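Side-chain contacts in Cas13d (uncultured Ruminococcus sp, PDB 6IV9), which binds CRISPR RNA as its guide and probably uses two HEPN domains to mature that guide and to cleave target RNA: residues A193-N196 and M197-I200; K240-S243 and K244-D247; G757-K760 and E761-P764; D774-I777 and L778-L782. The protein carries 2 engineered substitutions. All coordinates share one frame; numbering follows the deposited sequence.

Interaction 1 of 4, residues A193-N196 and M197-I200; sequences ALNN and MLGI
Met-197 N reaches back four residues to Ala-193 O at 2.9 Å, the spacing of an alpha helix, near the C-terminal end of helix 168-197. The next two backbone hydrogen bonds span three residues: Leu-198 N to Asn-195 O, 3.3 Å, and Gly-199 N to Asn-196 O, 3.1 Å. In the former the donor stands 60° out of the carbonyl plane, evidence that the final turn is tighter than the helix before it. Gly-199 then leaves helical angles with a positive phi of 84°, a backbone shape in which any CB would collide with the carbonyl oxygen before it.

The side-chain contacts are mostly carbon against carbonyl oxygen. Met-197 CB lies 3.2 Å from Leu-194 O. With CG turned away from the backbone N (chi1 -160°) and two further bends, the chain leads its sulfur away from Ala-193 to Asn-196, and the side chain touches Leu-248 and Phe-257; CE is still 4.2 Å from Ala-193 O. Asn-195 O is met by Leu-198 CB at 3.2 Å and, more loosely, by Ile-200 CD1 at 3.9 Å, although Ile-200 is poorly ordered.

The amide ends find their partners outside the eight residues. Asn-195 ND2 donates to Val-191 O, one turn back, and Asn-196 ND2 to Lys-637 O and Ala-639 O.

These last bonds tie the end of helix 168-197 to the C-terminal end of helix 630-638, while Met-197 and Leu-198 pack on Leu-248 of helix 232-251.

Interaction 2 of 4, residues K240-S243 and K244-D247; sequences KSLS and KFND
Phe-245 and Ser-241 meet through the shortest backbone bond of this helical turn, Phe-245 N to Ser-241 O at 2.8 Å. Asn-246 N to Leu-242 O follows at 3.0 Å with an N-H...O angle of 163°, regular alpha-helical geometry. The packed side is that of Phe-245. This residue swings CG away from the backbone N (chi1 176°), and its ring forms a T-shaped, edge-to-face pair with Phe-222 while touching Val-277, Tyr-278 and Leu-281 of helix 267-291. Within the turn the ring is met more loosely, Leu-242 CD1 standing 4.4 Å from Phe-245 CD2.

The solvent side is polar. Asp-247 N donates to Ser-243 O at 3.1 Å, and the carboxylate curls back toward the same carbonyl, with Asp-247 CG 3.3 Å from Ser-243 O. A water donates to Ser-243 O at 2.9 Å and to Asp-247 OD1 at 2.8 Å. Lys-250 forms a long, weak ion pair with the carboxylate.

An alanine in place of Asp-247 would probably cost this water its second acceptor and remove the weak ion pair to Lys-250.

Carbonyl and carboxylate are both acceptors, so the water, giving a hydrogen to each, probably eases their proximity.

Interaction 3 of 4, residues G757-K760 and E761-P764; sequences GLYK and EIIP
The C-terminal end of helix 713-760 unwinds here, and the carbonyl of Tyr-759 holds the departing chain by accepting from both Ile-762 and Ile-763. Ile-763 N lies 2.8 Å from Tyr-759 O with a C=O...N angle of 177°, almost straight off the oxygen. Ile-762 N is 2.9 Å from Tyr-759 O but stands 58° out of the carbonyl plane, so the two donors use different directions of approach. Glu-761 N to Leu-758 O, 3.2 Å, likewise spans only three residues, which marks the tightening of the last turn.

The side chains follow this fold-back. Ile-763 has CG1 beside its backbone N (chi1 -47°), which sets that carbon 3.2 Å from Tyr-759 O and 4.0 Å from Tyr-759 CD1. The two side chains thus run alongside each other in the same direction. Ile-762 touches the same ring carbon more loosely, its CD1 4.4 Å from Tyr-759 CD1. Farther out, the phenol oxygen is hydrogen-bonded to Leu-149 O and Asn-794 ND2, and Lys-760 NZ to Lys-769 O.

The chemistry is therefore divided along one residue: Tyr-759 offers its carbonyl to two amides, CD1 of its ring to two isoleucines and its hydroxyl to polar partners remote in sequence. With that hydroxyl bonded twice and CD1 packed against Ile-763, the ring is probably restrained as the helix gives way to the loop.

Interaction 4 of 4, residues D774-I777 and L778-L782; sequences DYRI and LSQTL
Over one face of the Arg-776 guanidinium sits Gln-780 OE1, 4.0 Å from Arg-776 NH2 and offset toward the rim, the amide plane turned 86° from the guanidinium. At the edge, in plane, Asp-774 OD1 accepts from Arg-776 NE at 3.0 Å, while Asp-774 OD2 takes Arg-776 NH2 at 2.9 Å, a side-on, two-pronged salt bridge. This is the N-terminal entry of helix 777-788: a type I turn runs from Asp-774 to Ile-777, and Asp-774 OD1 also caps Arg-776 N at 3.1 Å, met 49° above the carboxylate plane. A bend at chi3 (-63°) curls the arginine back onto the aspartate, and its NH1 bonds Ile-811 O in helix 801-813. A lysine in place of Arg-776 would probably lose the paired grip on Asp-774, leaving its carboxylate freer to turn and Ile-811 O without its guanidinium donor.

Arg-776 O receives Gln-780 N at 3.0 Å, an i to i+4 bond nearly straight off the carbonyl. A bridging water donates to Tyr-775 O and accepts from Ser-779 N.

Ile-777 and Thr-781 run side by side, with Ile-777 CD1 3.4 Å from Thr-781 OG1. Ile-777 O accepts twice from the threonine, Thr-781 N at 2.9 Å and Thr-781 OG1 at 2.7 Å, from opposite faces of the carbonyl plane.

The four contacts follow one another along the chain and form two clusters. Interactions 1 and 2 lie about 12 Å apart between centres and touch where Leu-198, leaving helix 168-197, packs on Lys-244 of helix 232-251; the short helix 219-223 comes between these two in sequence. Interactions 3 and 4 are also about 12 Å apart; Tyr-759 at the end of helix 713-760 packs on Leu-778 and Leu-782 of the next helix, 777-788, so one helix exit lies against the following helix entry. Centres of the two clusters are 34 to 39 Å apart, with no touch. The second lies nearer the bound nucleic acid, and interaction 4 packs on helix 816-827. Only the second cluster joins consecutive helices of this largely helical protein.

Interaction 1 of 4, residues A193-N196 and M197-I200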
ATOM      1  N   ALA A 193      14.169  -4.573  -3.212  1.00 22.29           N
ATOM      2  CA  ALA A 193      14.567  -4.923  -1.836  1.00 23.26           C
ATOM      3  C   ALA A 193      15.388  -6.216  -1.839  1.00 29.92           C
ATOM      4  O   ALA A 193      16.391  -6.273  -1.169  1.00 26.34           O
ATOM      5  CB  ALA A 193      13.345  -5.072  -0.988  1.00 24.95           C
ATOM      6  N   LEU A 194      14.954  -7.212  -2.595  1.00 26.94           N
ATOM      7  CA  LEU A 194      15.693  -8.497  -2.641  1.00 32.04           C
ATOM      8  C   LEU A 194      17.088  -8.284  -3.230  1.00 29.16           C
ATOM      9  O   LEU A 194      18.016  -8.808  -2.674  1.00 34.43           O
ATOM     10  CB  LEU A 194      14.859  -9.507  -3.424  1.00 30.20           C
ATOM     11  CG  LEU A 194      13.621  -9.965  -2.670  1.00 33.08           C
ATOM     12  CD1 LEU A 194      12.675 -10.715  -3.573  1.00 38.32           C
ATOM     13  CD2 LEU A 194      14.015 -10.807  -1.480  1.00 39.09           C
ATOM     14  N   ASN A 195      17.204  -7.515  -4.303  1.00 28.22           N
ATOM     15  CA  ASN A 195      18.528  -7.205  -4.893  1.00 30.36           C
ATOM     16  C   ASN A 195      19.374  -6.399  -3.905  1.00 35.06           C
ATOM     17  O   ASN A 195      20.555  -6.657  -3.789  1.00 32.30           O
ATOM     18  CB  ASN A 195      18.411  -6.461  -6.216  1.00 30.41           C
ATOM     19  CG  ASN A 195      18.166  -7.423  -7.352  1.00 41.73           C
ATOM     20  OD1 ASN A 195      19.080  -8.085  -7.789  1.00 42.01           O
ATOM     21  ND2 ASN A 195      16.931  -7.555  -7.777  1.00 37.50           N
ATOM     22  N   ASN A 196      18.754  -5.442  -3.235  1.00 26.88           N
ATOM     23  CA  ASN A 196      19.441  -4.546  -2.278  1.00 26.95           C
ATOM     24  C   ASN A 196      20.003  -5.351  -1.109  1.00 30.07           C
ATOM     25  O   ASN A 196      21.085  -5.066  -0.655  1.00 28.99           O
ATOM     26  CB  ASN A 196      18.496  -3.489  -1.730  1.00 26.05           C
ATOM     27  CG  ASN A 196      19.234  -2.518  -0.846  1.00 28.20           C
ATOM     28  OD1 ASN A 196      20.248  -1.991  -1.233  1.00 28.40           O
ATOM     29  ND2 ASN A 196      18.739  -2.313   0.347  1.00 28.77           N
ATOM     30  N   MET A 197      19.277  -6.392  -0.725  1.00 29.35           N
ATOM     31  CA  MET A 197      19.539  -7.286   0.428  1.00 36.89           C
ATOM     32  C   MET A 197      20.896  -7.966   0.247  1.00 42.44           C
ATOM     33  O   MET A 197      21.518  -8.304   1.237  1.00 38.90           O
ATOM     34  CB  MET A 197      18.451  -8.357   0.437  1.00 42.53           C
ATOM     35  CG  MET A 197      18.255  -9.061   1.722  1.00 63.58           C
ATOM     36  SD  MET A 197      16.544  -8.948   2.257  1.00 67.54           S
ATOM     37  CE  MET A 197      16.551  -7.276   2.887  1.00 66.48           C
ATOM     38  N   LEU A 198      21.314  -8.140  -0.997  1.00 36.03           N
ATOM     39  CA  LEU A 198      22.588  -8.805  -1.339  1.00 43.36           C
ATOM     40  C   LEU A 198      23.779  -8.008  -0.807  1.00 58.01           C
ATOM     41  O   LEU A 198      24.749  -8.624  -0.380  1.00 45.72           O
ATOM     42  CB  LEU A 198      22.669  -8.939  -2.857  1.00 42.58           C
ATOM     43  CG  LEU A 198      21.687  -9.922  -3.476  1.00 44.89           C
ATOM     44  CD1 LEU A 198      21.951 -10.057  -4.952  1.00 47.69           C
ATOM     45  CD2 LEU A 198      21.796 -11.272  -2.816  1.00 51.47           C
ATOM     46  N   GLY A 199      23.702  -6.682  -0.842  1.00 64.32           N
ATOM     47  CA  GLY A 199      24.852  -5.879  -0.399  1.00 77.75           C
ATOM     48  C   GLY A 199      25.901  -5.681  -1.486  1.00 89.04           C
ATOM     49  O   GLY A 199      27.067  -5.476  -1.123  1.00 90.89           O
ATOM     50  N   ILE A 200      25.518  -5.872  -2.752  1.00107.74           N
ATOM     51  CA  ILE A 200      26.433  -5.660  -3.917  1.00115.29           C
ATOM     52  C   ILE A 200      26.285  -4.194  -4.307  1.00123.38           C
ATOM     53  O   ILE A 200      25.626  -3.900  -5.318  1.00106.46           O
ATOM     54  CB  ILE A 200      26.067  -6.561  -5.110  1.00111.73           C
ATOM     55  CG1 ILE A 200      24.571  -6.864  -5.169  1.00108.99           C
ATOM     56  CG2 ILE A 200      26.924  -7.811  -5.141  1.00102.88           C
ATOM     57  CD1 ILE A 200      23.752  -5.773  -5.818  1.00110.22           C
TER

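Interaction 2 of 4, residues K240-S243 and K244-D247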
ATOM      1  N   LYS A 240      23.097 -18.620 -13.171  1.00 43.57           N
ATOM      2  CA  LYS A 240      23.385 -17.253 -12.699  1.00 47.41           C
ATOM      3  C   LYS A 240      22.444 -16.919 -11.540  1.00 42.98           C
ATOM      4  O   LYS A 240      22.904 -16.349 -10.578  1.00 38.46           O
ATOM      5  CB  LYS A 240      23.158 -16.250 -13.827  1.00 52.73           C
ATOM      6  CG  LYS A 240      24.165 -16.285 -14.963  1.00 63.88           C
ATOM      7  CD  LYS A 240      24.196 -14.960 -15.683  1.00 77.13           C
ATOM      8  CE  LYS A 240      24.922 -14.984 -17.010  1.00 83.08           C
ATOM      9  NZ  LYS A 240      25.515 -13.660 -17.310  1.00 88.83           N
ATOM     10  N   SER A 241      21.164 -17.257 -11.664  1.00 44.06           N
ATOM     11  CA  SER A 241      20.190 -16.937 -10.595  1.00 40.50           C
ATOM     12  C   SER A 241      20.426 -17.840  -9.386  1.00 37.22           C
ATOM     13  O   SER A 241      20.287 -17.367  -8.291  1.00 37.92           O
ATOM     14  CB  SER A 241      18.774 -17.000 -11.093  1.00 42.96           C
ATOM     15  OG  SER A 241      18.399 -18.317 -11.405  1.00 40.32           O
ATOM     16  N   LEU A 242      20.783 -19.098  -9.610  1.00 37.26           N
ATOM     17  CA  LEU A 242      21.055 -20.031  -8.490  1.00 38.91           C
ATOM     18  C   LEU A 242      22.192 -19.460  -7.645  1.00 34.09           C
ATOM     19  O   LEU A 242      22.109 -19.474  -6.441  1.00 32.21           O
ATOM     20  CB  LEU A 242      21.458 -21.373  -9.095  1.00 42.89           C
ATOM     21  CG  LEU A 242      21.617 -22.528  -8.119  1.00 46.37           C
ATOM     22  CD1 LEU A 242      20.420 -22.635  -7.207  1.00 40.67           C
ATOM     23  CD2 LEU A 242      21.819 -23.826  -8.863  1.00 43.58           C
ATOM     24  N   SER A 243      23.216 -18.952  -8.307  1.00 36.16           N
ATOM     25  CA  SER A 243      24.382 -18.393  -7.596  1.00 41.89           C
ATOM     26  C   SER A 243      23.953 -17.178  -6.766  1.00 40.85           C
ATOM     27  O   SER A 243      24.381 -17.057  -5.634  1.00 30.89           O
ATOM     28  CB  SER A 243      25.462 -18.109  -8.591  1.00 47.11           C
ATOM     29  OG  SER A 243      26.403 -17.210  -8.066  1.00 57.28           O
ATOM     30  N   LYS A 244      23.106 -16.320  -7.333  1.00 38.68           N
ATOM     31  CA  LYS A 244      22.570 -15.142  -6.608  1.00 34.54           C
ATOM     32  C   LYS A 244      21.690 -15.615  -5.447  1.00 26.83           C
ATOM     33  O   LYS A 244      21.708 -14.989  -4.423  1.00 31.08           O
ATOM     34  CB  LYS A 244      21.854 -14.202  -7.576  1.00 41.17           C
ATOM     35  CG  LYS A 244      22.780 -13.379  -8.451  1.00 47.25           C
ATOM     36  CD  LYS A 244      23.403 -12.257  -7.686  1.00 57.19           C
ATOM     37  CE  LYS A 244      24.117 -11.236  -8.540  1.00 62.15           C
ATOM     38  NZ  LYS A 244      23.600  -9.865  -8.309  1.00 71.69           N
ATOM     39  N   PHE A 245      20.946 -16.693  -5.644  1.00 27.52           N
ATOM     40  CA  PHE A 245      20.040 -17.238  -4.602  1.00 28.39           C
ATOM     41  C   PHE A 245      20.869 -17.667  -3.390  1.00 27.01           C
ATOM     42  O   PHE A 245      20.531 -17.345  -2.281  1.00 28.00           O
ATOM     43  CB  PHE A 245      19.277 -18.421  -5.196  1.00 31.31           C
ATOM     44  CG  PHE A 245      18.361 -19.185  -4.275  1.00 30.96           C
ATOM     45  CD1 PHE A 245      17.143 -18.669  -3.888  1.00 31.44           C
ATOM     46  CD2 PHE A 245      18.686 -20.459  -3.857  1.00 29.38           C
ATOM     47  CE1 PHE A 245      16.294 -19.387  -3.069  1.00 30.79           C
ATOM     48  CE2 PHE A 245      17.839 -21.177  -3.036  1.00 31.51           C
ATOM     49  CZ  PHE A 245      16.641 -20.642  -2.652  1.00 35.45           C
ATOM     50  N   ASN A 246      21.964 -18.374  -3.635  1.00 29.68           N
ATOM     51  CA  ASN A 246      22.866 -18.786  -2.534  1.00 28.16           C
ATOM     52  C   ASN A 246      23.466 -17.542  -1.882  1.00 27.54           C
ATOM     53  O   ASN A 246      23.605 -17.540  -0.698  1.00 32.77           O
ATOM     54  CB  ASN A 246      23.912 -19.791  -2.993  1.00 29.29           C
ATOM     55  CG  ASN A 246      23.311 -21.143  -3.268  1.00 28.53           C
ATOM     56  OD1 ASN A 246      22.539 -21.636  -2.476  1.00 32.99           O
ATOM     57  ND2 ASN A 246      23.639 -21.726  -4.394  1.00 30.67           N
ATOM     58  N   ASP A 247      23.780 -16.519  -2.665  1.00 30.95           N
ATOM     59  CA  ASP A 247      24.347 -15.271  -2.104  1.00 32.03           C
ATOM     60  C   ASP A 247      23.336 -14.670  -1.127  1.00 30.94           C
ATOM     61  O   ASP A 247      23.725 -14.282  -0.054  1.00 30.16           O
ATOM     62  CB  ASP A 247      24.641 -14.267  -3.217  1.00 42.30           C
ATOM     63  CG  ASP A 247      25.876 -14.571  -4.041  1.00 51.86           C
ATOM     64  OD1 ASP A 247      26.725 -15.298  -3.554  1.00 57.06           O
ATOM     65  OD2 ASP A 247      25.969 -14.072  -5.163  1.00 56.89           O
TER
HETATM   66  O   HOH W   1      26.932 -17.899  -4.630  1.00 37.51           O

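Interaction 3 of 4, residues G757-K760 and E761-P764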
ATOM      1  N   GLY A 757       1.113  -1.123 -25.913  1.00 26.02           N
ATOM      2  CA  GLY A 757       0.644  -2.408 -26.444  1.00 27.87           C
ATOM      3  C   GLY A 757      -0.777  -2.312 -26.959  1.00 33.02           C
ATOM      4  O   GLY A 757      -1.076  -2.964 -27.923  1.00 30.92           O
ATOM      5  N   LEU A 758      -1.661  -1.613 -26.255  1.00 28.98           N
ATOM      6  CA  LEU A 758      -3.064  -1.478 -26.723  1.00 29.01           C
ATOM      7  C   LEU A 758      -3.145  -0.587 -27.962  1.00 26.91           C
ATOM      8  O   LEU A 758      -3.763  -0.963 -28.911  1.00 32.02           O
ATOM      9  CB  LEU A 758      -3.917  -0.926 -25.587  1.00 29.10           C
ATOM     10  CG  LEU A 758      -4.115  -1.880 -24.418  1.00 31.28           C
ATOM     11  CD1 LEU A 758      -4.406  -1.122 -23.141  1.00 31.70           C
ATOM     12  CD2 LEU A 758      -5.204  -2.884 -24.730  1.00 34.40           C
ATOM     13  N   TYR A 759      -2.465   0.545 -27.946  1.00 25.06           N
ATOM     14  CA  TYR A 759      -2.506   1.476 -29.099  1.00 29.20           C
ATOM     15  C   TYR A 759      -1.914   0.820 -30.346  1.00 30.92           C
ATOM     16  O   TYR A 759      -2.348   1.092 -31.430  1.00 32.52           O
ATOM     17  CB  TYR A 759      -1.768   2.765 -28.778  1.00 27.50           C
ATOM     18  CG  TYR A 759      -2.582   3.803 -28.063  1.00 28.03           C
ATOM     19  CD1 TYR A 759      -3.668   4.404 -28.663  1.00 27.08           C
ATOM     20  CD2 TYR A 759      -2.231   4.220 -26.803  1.00 27.94           C
ATOM     21  CE1 TYR A 759      -4.400   5.381 -28.025  1.00 24.36           C
ATOM     22  CE2 TYR A 759      -2.955   5.191 -26.147  1.00 25.95           C
ATOM     23  CZ  TYR A 759      -4.038   5.777 -26.759  1.00 26.11           C
ATOM     24  OH  TYR A 759      -4.735   6.735 -26.110  1.00 28.15           O
ATOM     25  N   LYS A 760      -0.949  -0.065 -30.146  1.00 30.74           N
ATOM     26  CA  LYS A 760      -0.240  -0.725 -31.266  1.00 34.41           C
ATOM     27  C   LYS A 760      -1.234  -1.529 -32.098  1.00 39.02           C
ATOM     28  O   LYS A 760      -1.003  -1.681 -33.265  1.00 36.71           O
ATOM     29  CB  LYS A 760       0.925  -1.584 -30.781  1.00 34.15           C
ATOM     30  CG  LYS A 760       1.847  -2.035 -31.896  1.00 46.09           C
ATOM     31  CD  LYS A 760       3.229  -2.408 -31.465  1.00 45.21           C
ATOM     32  CE  LYS A 760       4.045  -2.959 -32.608  1.00 51.89           C
ATOM     33  NZ  LYS A 760       5.309  -3.557 -32.134  1.00 60.90           N
ATOM     34  N   GLU A 761      -2.261  -2.069 -31.463  1.00 33.42           N
ATOM     35  CA  GLU A 761      -3.283  -2.872 -32.170  1.00 41.84           C
ATOM     36  C   GLU A 761      -4.194  -1.987 -33.021  1.00 41.61           C
ATOM     37  O   GLU A 761      -4.854  -2.532 -33.881  1.00 48.26           O
ATOM     38  CB  GLU A 761      -4.113  -3.675 -31.178  1.00 47.23           C
ATOM     39  CG  GLU A 761      -3.334  -4.789 -30.524  1.00 58.56           C
ATOM     40  CD  GLU A 761      -2.679  -5.753 -31.490  1.00 66.75           C
ATOM     41  OE1 GLU A 761      -3.341  -6.152 -32.449  1.00 77.43           O
ATOM     42  OE2 GLU A 761      -1.513  -6.094 -31.280  1.00 71.08           O
ATOM     43  N   ILE A 762      -4.274  -0.691 -32.747  1.00 36.12           N
ATOM     44  CA  ILE A 762      -5.246   0.144 -33.504  1.00 35.60           C
ATOM     45  C   ILE A 762      -4.585   1.295 -34.265  1.00 37.07           C
ATOM     46  O   ILE A 762      -5.269   1.891 -35.082  1.00 39.65           O
ATOM     47  CB  ILE A 762      -6.358   0.615 -32.558  1.00 39.17           C
ATOM     48  CG1 ILE A 762      -5.806   1.477 -31.427  1.00 37.78           C
ATOM     49  CG2 ILE A 762      -7.102  -0.575 -32.010  1.00 45.86           C
ATOM     50  CD1 ILE A 762      -6.858   2.241 -30.700  1.00 42.72           C
ATOM     51  N   ILE A 763      -3.320   1.591 -33.996  1.00 34.95           N
ATOM     52  CA  ILE A 763      -2.629   2.687 -34.726  1.00 36.16           C
ATOM     53  C   ILE A 763      -1.645   2.057 -35.713  1.00 40.77           C
ATOM     54  O   ILE A 763      -0.637   1.532 -35.291  1.00 37.25           O
ATOM     55  CB  ILE A 763      -1.907   3.636 -33.754  1.00 38.10           C
ATOM     56  CG1 ILE A 763      -2.793   4.054 -32.583  1.00 44.91           C
ATOM     57  CG2 ILE A 763      -1.347   4.832 -34.485  1.00 39.76           C
ATOM     58  CD1 ILE A 763      -3.894   4.979 -32.964  1.00 49.78           C
ATOM     59  N   PRO A 764      -1.890   2.170 -37.031  1.00 44.46           N
ATOM     60  CA  PRO A 764      -1.024   1.592 -38.054  1.00 45.74           C
ATOM     61  C   PRO A 764       0.394   2.161 -37.979  1.00 40.37           C
ATOM     62  O   PRO A 764       1.311   1.448 -38.146  1.00 40.71           O
ATOM     63  CB  PRO A 764      -1.675   2.061 -39.358  1.00 48.33           C
ATOM     64  CG  PRO A 764      -3.117   2.217 -38.991  1.00 51.34           C
ATOM     65  CD  PRO A 764      -3.055   2.816 -37.607  1.00 49.83           C
TER

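Interaction 4 of 4, residues D774-I777 and L778-L782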
ATOM      1  N   ASP A 774      12.656   3.975 -28.301  1.00 32.89           N
ATOM      2  CA  ASP A 774      12.362   5.389 -27.997  1.00 32.51           C
ATOM      3  C   ASP A 774      11.069   5.420 -27.194  1.00 35.04           C
ATOM      4  O   ASP A 774      10.023   5.301 -27.797  1.00 30.90           O
ATOM      5  CB  ASP A 774      12.266   6.233 -29.265  1.00 37.10           C
ATOM      6  CG  ASP A 774      12.197   7.724 -28.997  1.00 40.16           C
ATOM      7  OD1 ASP A 774      12.054   8.089 -27.848  1.00 39.78           O
ATOM      8  OD2 ASP A 774      12.285   8.485 -29.941  1.00 37.75           O
ATOM      9  N   TYR A 775      11.166   5.692 -25.898  1.00 32.36           N
ATOM     10  CA  TYR A 775       9.991   5.719 -24.992  1.00 28.26           C
ATOM     11  C   TYR A 775       9.008   6.823 -25.386  1.00 27.34           C
ATOM     12  O   TYR A 775       7.852   6.699 -25.070  1.00 29.68           O
ATOM     13  CB  TYR A 775      10.450   5.823 -23.543  1.00 28.84           C
ATOM     14  CG  TYR A 775      10.810   4.509 -22.912  1.00 29.18           C
ATOM     15  CD1 TYR A 775       9.845   3.689 -22.374  1.00 34.83           C
ATOM     16  CD2 TYR A 775      12.115   4.080 -22.860  1.00 33.51           C
ATOM     17  CE1 TYR A 775      10.173   2.482 -21.792  1.00 38.41           C
ATOM     18  CE2 TYR A 775      12.463   2.876 -22.283  1.00 33.34           C
ATOM     19  CZ  TYR A 775      11.488   2.074 -21.741  1.00 32.82           C
ATOM     20  OH  TYR A 775      11.819   0.893 -21.174  1.00 33.47           O
ATOM     21  N   ARG A 776       9.471   7.839 -26.100  1.00 26.38           N
ATOM     22  CA  ARG A 776       8.620   8.995 -26.472  1.00 26.72           C
ATOM     23  C   ARG A 776       7.688   8.684 -27.647  1.00 29.08           C
ATOM     24  O   ARG A 776       6.858   9.512 -27.933  1.00 29.69           O
ATOM     25  CB  ARG A 776       9.477  10.204 -26.853  1.00 29.44           C
ATOM     26  CG  ARG A 776      10.522  10.600 -25.827  1.00 29.44           C
ATOM     27  CD  ARG A 776      11.478  11.624 -26.398  1.00 34.26           C
ATOM     28  NE  ARG A 776      12.220  11.096 -27.522  1.00 32.91           N
ATOM     29  CZ  ARG A 776      12.610  11.805 -28.560  1.00 36.65           C
ATOM     30  NH1 ARG A 776      12.524  13.116 -28.534  1.00 35.98           N
ATOM     31  NH2 ARG A 776      13.088  11.201 -29.623  1.00 36.40           N
ATOM     32  N   ILE A 777       7.798   7.506 -28.242  1.00 29.99           N
ATOM     33  CA  ILE A 777       7.062   7.201 -29.503  1.00 33.32           C
ATOM     34  C   ILE A 777       5.537   7.301 -29.358  1.00 34.34           C
ATOM     35  O   ILE A 777       4.914   7.744 -30.305  1.00 27.43           O
ATOM     36  CB  ILE A 777       7.524   5.858 -30.090  1.00 34.10           C
ATOM     37  CG1 ILE A 777       6.988   5.621 -31.501  1.00 36.68           C
ATOM     38  CG2 ILE A 777       7.181   4.710 -29.173  1.00 37.57           C
ATOM     39  CD1 ILE A 777       7.413   6.643 -32.501  1.00 42.25           C
ATOM     40  N   LEU A 778       4.967   6.848 -28.244  1.00 32.45           N
ATOM     41  CA  LEU A 778       3.494   6.922 -28.116  1.00 30.29           C
ATOM     42  C   LEU A 778       3.024   8.378 -28.088  1.00 29.64           C
ATOM     43  O   LEU A 778       2.160   8.723 -28.856  1.00 30.14           O
ATOM     44  CB  LEU A 778       3.120   6.240 -26.804  1.00 30.97           C
ATOM     45  CG  LEU A 778       1.866   5.379 -26.803  1.00 36.67           C
ATOM     46  CD1 LEU A 778       1.125   5.489 -25.499  1.00 30.21           C
ATOM     47  CD2 LEU A 778       0.971   5.620 -27.990  1.00 28.82           C
ATOM     48  N   SER A 779       3.606   9.194 -27.224  1.00 25.58           N
ATOM     49  CA  SER A 779       3.179  10.606 -27.148  1.00 27.88           C
ATOM     50  C   SER A 779       3.439  11.310 -28.484  1.00 28.96           C
ATOM     51  O   SER A 779       2.606  12.062 -28.916  1.00 27.87           O
ATOM     52  CB  SER A 779       3.894  11.307 -26.046  1.00 29.65           C
ATOM     53  OG  SER A 779       3.488  10.800 -24.809  1.00 30.65           O
ATOM     54  N   GLN A 780       4.595  11.056 -29.079  1.00 30.91           N
ATOM     55  CA  GLN A 780       4.971  11.712 -30.352  1.00 34.39           C
ATOM     56  C   GLN A 780       3.985  11.311 -31.449  1.00 32.95           C
ATOM     57  O   GLN A 780       3.441  12.183 -32.094  1.00 37.02           O
ATOM     58  CB  GLN A 780       6.356  11.187 -30.698  1.00 41.07           C
ATOM     59  CG  GLN A 780       7.123  11.963 -31.745  1.00 53.16           C
ATOM     60  CD  GLN A 780       8.441  11.253 -31.936  1.00 67.79           C
ATOM     61  OE1 GLN A 780       9.403  11.471 -31.211  1.00 59.88           O
ATOM     62  NE2 GLN A 780       8.475  10.343 -32.890  1.00 72.70           N
ATOM     63  N   THR A 781       3.727  10.023 -31.583  1.00 29.37           N
ATOM     64  CA  THR A 781       2.803   9.543 -32.629  1.00 34.31           C
ATOM     65  C   THR A 781       1.393  10.090 -32.406  1.00 36.15           C
ATOM     66  O   THR A 781       0.805  10.550 -33.347  1.00 34.42           O
ATOM     67  CB  THR A 781       2.791   8.019 -32.667  1.00 31.58           C
ATOM     68  OG1 THR A 781       4.125   7.599 -32.901  1.00 33.86           O
ATOM     69  CG2 THR A 781       1.888   7.480 -33.743  1.00 34.76           C
ATOM     70  N   LEU A 782       0.886  10.045 -31.183  1.00 32.77           N
ATOM     71  CA  LEU A 782      -0.479  10.550 -30.911  1.00 28.50           C
ATOM     72  C   LEU A 782      -0.560  12.058 -31.137  1.00 31.17           C
ATOM     73  O   LEU A 782      -1.578  12.500 -31.591  1.00 35.15           O
ATOM     74  CB  LEU A 782      -0.898  10.138 -29.502  1.00 30.71           C
ATOM     75  CG  LEU A 782      -1.042   8.634 -29.309  1.00 28.67           C
ATOM     76  CD1 LEU A 782      -1.402   8.305 -27.884  1.00 31.36           C
ATOM     77  CD2 LEU A 782      -2.069   8.081 -30.263  1.00 35.01           C
TER
HETATM   78  O   HOH W   2       5.397   7.906 -25.313  1.00 27.42           O